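Local atomic coordinates of D-ribulose-5-phosphate 3-epimerase, putative (Plasmodium falciparum, PDB entry 1TQX), a protein that probably interconverts D-ribulose 5-phosphate and D-xylulose 5-phosphate as a metal-dependent 3-epimerase, holding one zinc ion in its TIM barrel. Residues Gly31-His36 with Thr216-Val221; Leu89-Glu94 with Glu101-Leu106. All coordinates share one frame; numbering follows the deposited sequence.

How the interactions relate
From the N terminus the chain lays down strand 7-10 and helix 20-29 before reaching 31-36, the lead-in and first residues of strand 34-40. The partner of that segment lies 180 residues further on, in helix 210-223, so interaction 1 closes a loop that takes in nearly the whole barrel and ties the start of its second strand to the last helix. Within that loop, interaction 2 is local, its segments only seven residues apart at their closest ends, and joins strand 88-92 to helix 100-111, which directly follows it. The two loops nest and do not cross. Their centres are 26 Å apart, on opposite sides of the chain's centre, and both reach the same parallel sheet without touching each other.

Interaction 1 of 2, residues Gly31-His36 with Thr216-Val221; sequences GAEWIH and TMRVSV. With ZN (zinc ion), chain D.
E33 and R218 form a salt bridge that carries this small contact, with 98 Å² buried in all. R218 NH1 donates to E33 OE1 over 3.2 Å, at an N-H...O angle of only 136°. The donor meets the syn side of the carboxylate but well out of its plane, and the carboxylate and guanidinium planes are 78° apart, which is not the flat two-pronged pairing. The extended start of R218 brings CD to 3.3 Å from E33 OE1, and the bend at chi3 (44°) sets the direction of the guanidinium. This is the N-terminal end of the TIM-barrel strands, away from the metal site, where R218 of the last helix reaches across to the entry of strand 34-40. At G31 a Schellman motif ends helix 20-29; a CB there would jam against the preceding carbonyl O, which calls for glycine. G31 O only touches R218 NH1, at 3.5 Å, too loosely to count as a bond. Both charges have further partners: E33 OE2 accepts from I8 N, and R218 NH2 pairs with D215. While these three touching residues are all partly exposed, the interior side is buried: M217 packs against strands 7-10 and 197-200, W34 stacks on F66, and H36 NE2 binds the zinc ion at 2.2 Å, with D38, H70 and D179.

Interaction 2 of 2, residues Leu89-Glu94 with Glu101-Leu106; sequences LTFHFE and ERCIQL
L106 presses its CD1 methyl onto the ring of F91, 3.5 Å from the centroid and only 11° off the ring normal, a CH-pi contact over the middle of one face. The two side chains approach from opposite directions, and L106 CD1 lies at nearly the same distance from all six ring carbons of F91, from 3.5 Å at CD2 to 4.0 Å at CE1, which confirms that the methyl is centred. C103 occupies the rim of the same ring: its SG lies in the ring plane, 3.9 Å from F91 CE1. Face and edge are thus filled by residues three apart, on the inward side of helix 100-111. Strand 88-92 and this helix open a beta-alpha-beta unit of the TIM barrel, completed by strand 116-121, and 225 Å² is buried between the two segments. F93 begins by pointing away from the helix, but with CG anti to its backbone N (chi1 -178°) the ring returns, bringing CD1 to 3.7 Å from C103 SG. The sulfur therefore fills the notch between two phenyl rings, at the edge of the F91 ring and oblique to that of F93. I133 of helix 131-134 touches both C103 and F93, while C117 and I119 of strand 116-121 adjoin F91.

Interaction 1 of 2, residues Gly31-His36 with Thr216-Val221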
# COMPACT_ATOMS: atom_id res chain seq x y z
N GLY A 31 1.10 -12.07 13.10
CA GLY A 31 2.38 -11.43 12.91
C GLY A 31 2.49 -10.41 11.79
O GLY A 31 3.58 -9.90 11.53
N ALA A 32 1.39 -10.10 11.12
CA ALA A 32 1.44 -9.10 10.05
C ALA A 32 1.82 -7.77 10.69
O ALA A 32 1.24 -7.38 11.70
CB ALA A 32 0.08 -8.99 9.35
N GLU A 33 2.81 -7.09 10.12
CA GLU A 33 3.27 -5.81 10.66
C GLU A 33 2.33 -4.65 10.34
O GLU A 33 2.11 -3.76 11.17
CB GLU A 33 4.67 -5.47 10.10
CG GLU A 33 5.79 -6.45 10.50
CD GLU A 33 5.89 -7.68 9.60
OE1 GLU A 33 6.79 -8.51 9.83
OE2 GLU A 33 5.08 -7.82 8.65
N TRP A 34 1.78 -4.66 9.13
CA TRP A 34 0.87 -3.61 8.66
C TRP A 34 -0.48 -4.19 8.26
O TRP A 34 -0.60 -5.39 8.01
CB TRP A 34 1.46 -2.95 7.40
CG TRP A 34 2.66 -2.06 7.58
CD1 TRP A 34 3.54 -2.04 8.62
CD2 TRP A 34 3.14 -1.09 6.64
NE1 TRP A 34 4.53 -1.12 8.39
CE2 TRP A 34 4.31 -0.52 7.18
CE3 TRP A 34 2.69 -0.66 5.38
CZ2 TRP A 34 5.04 0.47 6.51
CZ3 TRP A 34 3.41 0.33 4.71
CH2 TRP A 34 4.58 0.88 5.28
N ILE A 35 -1.50 -3.33 8.22
CA ILE A 35 -2.82 -3.73 7.76
C ILE A 35 -3.08 -2.72 6.64
O ILE A 35 -3.02 -1.51 6.86
CB ILE A 35 -3.91 -3.66 8.89
CG1 ILE A 35 -5.20 -4.30 8.38
CG2 ILE A 35 -4.18 -2.22 9.33
CD1 ILE A 35 -5.05 -5.79 8.06
N HIS A 36 -3.30 -3.22 5.43
CA HIS A 36 -3.51 -2.37 4.26
C HIS A 36 -4.98 -2.07 4.05
O HIS A 36 -5.78 -2.97 3.77
CB HIS A 36 -2.93 -3.06 3.03
CG HIS A 36 -2.76 -2.15 1.85
ND1 HIS A 36 -1.77 -1.20 1.78
CD2 HIS A 36 -3.47 -2.04 0.70
CE1 HIS A 36 -1.87 -0.55 0.64
NE2 HIS A 36 -2.89 -1.04 -0.03
N THR A 216 6.36 -17.20 4.82
CA THR A 216 7.08 -17.55 3.60
C THR A 216 7.40 -16.29 2.82
O THR A 216 8.52 -16.12 2.33
CB THR A 216 6.26 -18.51 2.72
OG1 THR A 216 6.04 -19.74 3.41
CG2 THR A 216 6.98 -18.78 1.41
N MET A 217 6.41 -15.41 2.70
CA MET A 217 6.59 -14.16 1.98
C MET A 217 7.66 -13.28 2.63
O MET A 217 8.53 -12.74 1.95
CB MET A 217 5.27 -13.36 1.93
CG MET A 217 4.15 -13.96 1.08
SD MET A 217 2.64 -12.94 1.20
CE MET A 217 1.75 -13.43 -0.29
N ARG A 218 7.60 -13.14 3.95
CA ARG A 218 8.56 -12.29 4.64
C ARG A 218 9.99 -12.78 4.47
O ARG A 218 10.89 -12.00 4.17
CB ARG A 218 8.21 -12.17 6.13
CG ARG A 218 9.05 -11.15 6.90
CD ARG A 218 8.42 -10.90 8.27
NE ARG A 218 8.02 -12.17 8.86
CZ ARG A 218 6.82 -12.43 9.36
NH1 ARG A 218 5.87 -11.50 9.36
NH2 ARG A 218 6.56 -13.63 9.84
N VAL A 219 10.20 -14.08 4.66
CA VAL A 219 11.54 -14.64 4.52
C VAL A 219 12.09 -14.38 3.12
O VAL A 219 13.25 -14.01 2.97
CB VAL A 219 11.56 -16.16 4.81
CG1 VAL A 219 12.97 -16.72 4.58
CG2 VAL A 219 11.13 -16.42 6.24
N SER A 220 11.25 -14.56 2.10
CA SER A 220 11.68 -14.34 0.73
C SER A 220 12.10 -12.90 0.48
O SER A 220 13.00 -12.64 -0.32
CB SER A 220 10.57 -14.74 -0.25
OG SER A 220 9.49 -13.82 -0.20
N VAL A 221 11.45 -11.95 1.16
CA VAL A 221 11.82 -10.55 0.99
C VAL A 221 13.13 -10.30 1.74
O VAL A 221 14.05 -9.67 1.21
CB VAL A 221 10.72 -9.59 1.53
CG1 VAL A 221 11.23 -8.16 1.52
CG2 VAL A 221 9.46 -9.68 0.67
ZN ZN D . -3.95 -0.82 -2.00

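Interaction 2 of 2, residues Leu89-Glu94 with Glu101-Leu106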
# COMPACT_ATOMS: atom_id res chain seq x y z
N LEU A 89 -0.48 7.52 4.88
CA LEU A 89 -1.52 7.86 3.92
C LEU A 89 -0.83 7.87 2.56
O LEU A 89 0.15 8.59 2.35
CB LEU A 89 -2.12 9.24 4.20
CG LEU A 89 -2.82 9.45 5.55
CD1 LEU A 89 -3.50 10.84 5.54
CD2 LEU A 89 -3.85 8.35 5.81
N THR A 90 -1.34 7.05 1.64
CA THR A 90 -0.78 6.96 0.30
C THR A 90 -1.80 7.48 -0.71
O THR A 90 -2.91 6.96 -0.81
CB THR A 90 -0.43 5.48 -0.05
OG1 THR A 90 0.58 5.02 0.85
CG2 THR A 90 0.06 5.36 -1.49
N PHE A 91 -1.43 8.52 -1.45
CA PHE A 91 -2.34 9.08 -2.45
C PHE A 91 -1.80 8.79 -3.84
O PHE A 91 -0.64 8.41 -4.00
CB PHE A 91 -2.52 10.59 -2.23
CG PHE A 91 -1.28 11.40 -2.44
CD1 PHE A 91 -0.94 11.88 -3.70
CD2 PHE A 91 -0.45 11.71 -1.36
CE1 PHE A 91 0.21 12.66 -3.89
CE2 PHE A 91 0.70 12.50 -1.55
CZ PHE A 91 1.02 12.97 -2.81
N HIS A 92 -2.65 8.94 -4.85
CA HIS A 92 -2.24 8.68 -6.22
C HIS A 92 -1.69 9.89 -6.96
O HIS A 92 -2.25 10.98 -6.92
CB HIS A 92 -3.41 8.08 -7.02
CG HIS A 92 -3.46 6.58 -6.94
ND1 HIS A 92 -2.77 5.77 -7.82
CD2 HIS A 92 -4.04 5.75 -6.04
CE1 HIS A 92 -2.91 4.51 -7.45
NE2 HIS A 92 -3.67 4.47 -6.38
N PHE A 93 -0.57 9.66 -7.64
CA PHE A 93 0.10 10.69 -8.44
C PHE A 93 -0.94 11.20 -9.44
O PHE A 93 -1.02 12.40 -9.70
CB PHE A 93 1.29 10.04 -9.16
CG PHE A 93 2.12 10.98 -10.01
CD1 PHE A 93 2.71 12.11 -9.46
CD2 PHE A 93 2.37 10.67 -11.35
CE1 PHE A 93 3.55 12.93 -10.24
CE2 PHE A 93 3.21 11.48 -12.12
CZ PHE A 93 3.80 12.61 -11.57
N GLU A 94 -1.74 10.28 -9.97
CA GLU A 94 -2.76 10.63 -10.96
C GLU A 94 -3.92 11.45 -10.39
O GLU A 94 -4.57 12.20 -11.11
CB GLU A 94 -3.32 9.37 -11.63
CG GLU A 94 -2.26 8.49 -12.29
CD GLU A 94 -1.63 7.51 -11.31
OE1 GLU A 94 -1.98 7.57 -10.11
OE2 GLU A 94 -0.79 6.69 -11.73
N GLU A 101 4.50 19.78 -8.19
CA GLU A 101 4.29 20.80 -7.17
C GLU A 101 3.11 20.49 -6.25
O GLU A 101 3.22 20.64 -5.03
CB GLU A 101 4.11 22.17 -7.82
CG GLU A 101 5.35 22.64 -8.57
CD GLU A 101 6.56 22.80 -7.67
OE1 GLU A 101 7.67 22.99 -8.20
OE2 GLU A 101 6.40 22.73 -6.43
N ARG A 102 2.00 20.06 -6.83
CA ARG A 102 0.83 19.74 -6.02
C ARG A 102 1.10 18.54 -5.12
O ARG A 102 0.66 18.50 -3.97
CB ARG A 102 -0.39 19.46 -6.90
CG ARG A 102 -1.00 20.69 -7.54
CD ARG A 102 -2.29 20.34 -8.26
NE ARG A 102 -3.29 19.79 -7.35
CZ ARG A 102 -4.37 19.13 -7.75
NH1 ARG A 102 -4.59 18.93 -9.04
NH2 ARG A 102 -5.23 18.66 -6.85
N CYS A 103 1.82 17.56 -5.66
CA CYS A 103 2.15 16.36 -4.89
C CYS A 103 3.11 16.71 -3.75
O CYS A 103 2.97 16.19 -2.63
CB CYS A 103 2.77 15.30 -5.80
SG CYS A 103 1.59 14.56 -6.98
N ILE A 104 4.08 17.57 -4.02
CA ILE A 104 5.02 17.98 -2.99
C ILE A 104 4.29 18.67 -1.84
O ILE A 104 4.58 18.42 -0.67
CB ILE A 104 6.10 18.93 -3.56
CG1 ILE A 104 7.02 18.16 -4.51
CG2 ILE A 104 6.91 19.55 -2.43
CD1 ILE A 104 8.03 19.03 -5.23
N GLN A 105 3.32 19.52 -2.17
CA GLN A 105 2.56 20.24 -1.14
C GLN A 105 1.72 19.30 -0.26
O GLN A 105 1.66 19.47 0.95
CB GLN A 105 1.65 21.29 -1.79
CG GLN A 105 0.82 22.11 -0.80
CD GLN A 105 1.68 22.85 0.22
OE1 GLN A 105 2.69 23.47 -0.12
NE2 GLN A 105 1.27 22.79 1.49
N LEU A 106 1.07 18.31 -0.88
CA LEU A 106 0.26 17.36 -0.12
C LEU A 106 1.16 16.53 0.79
O LEU A 106 0.84 16.28 1.96
CB LEU A 106 -0.51 16.43 -1.07
CG LEU A 106 -1.90 15.93 -0.66
CD1 LEU A 106 -2.27 14.72 -1.51
CD2 LEU A 106 -1.94 15.58 0.81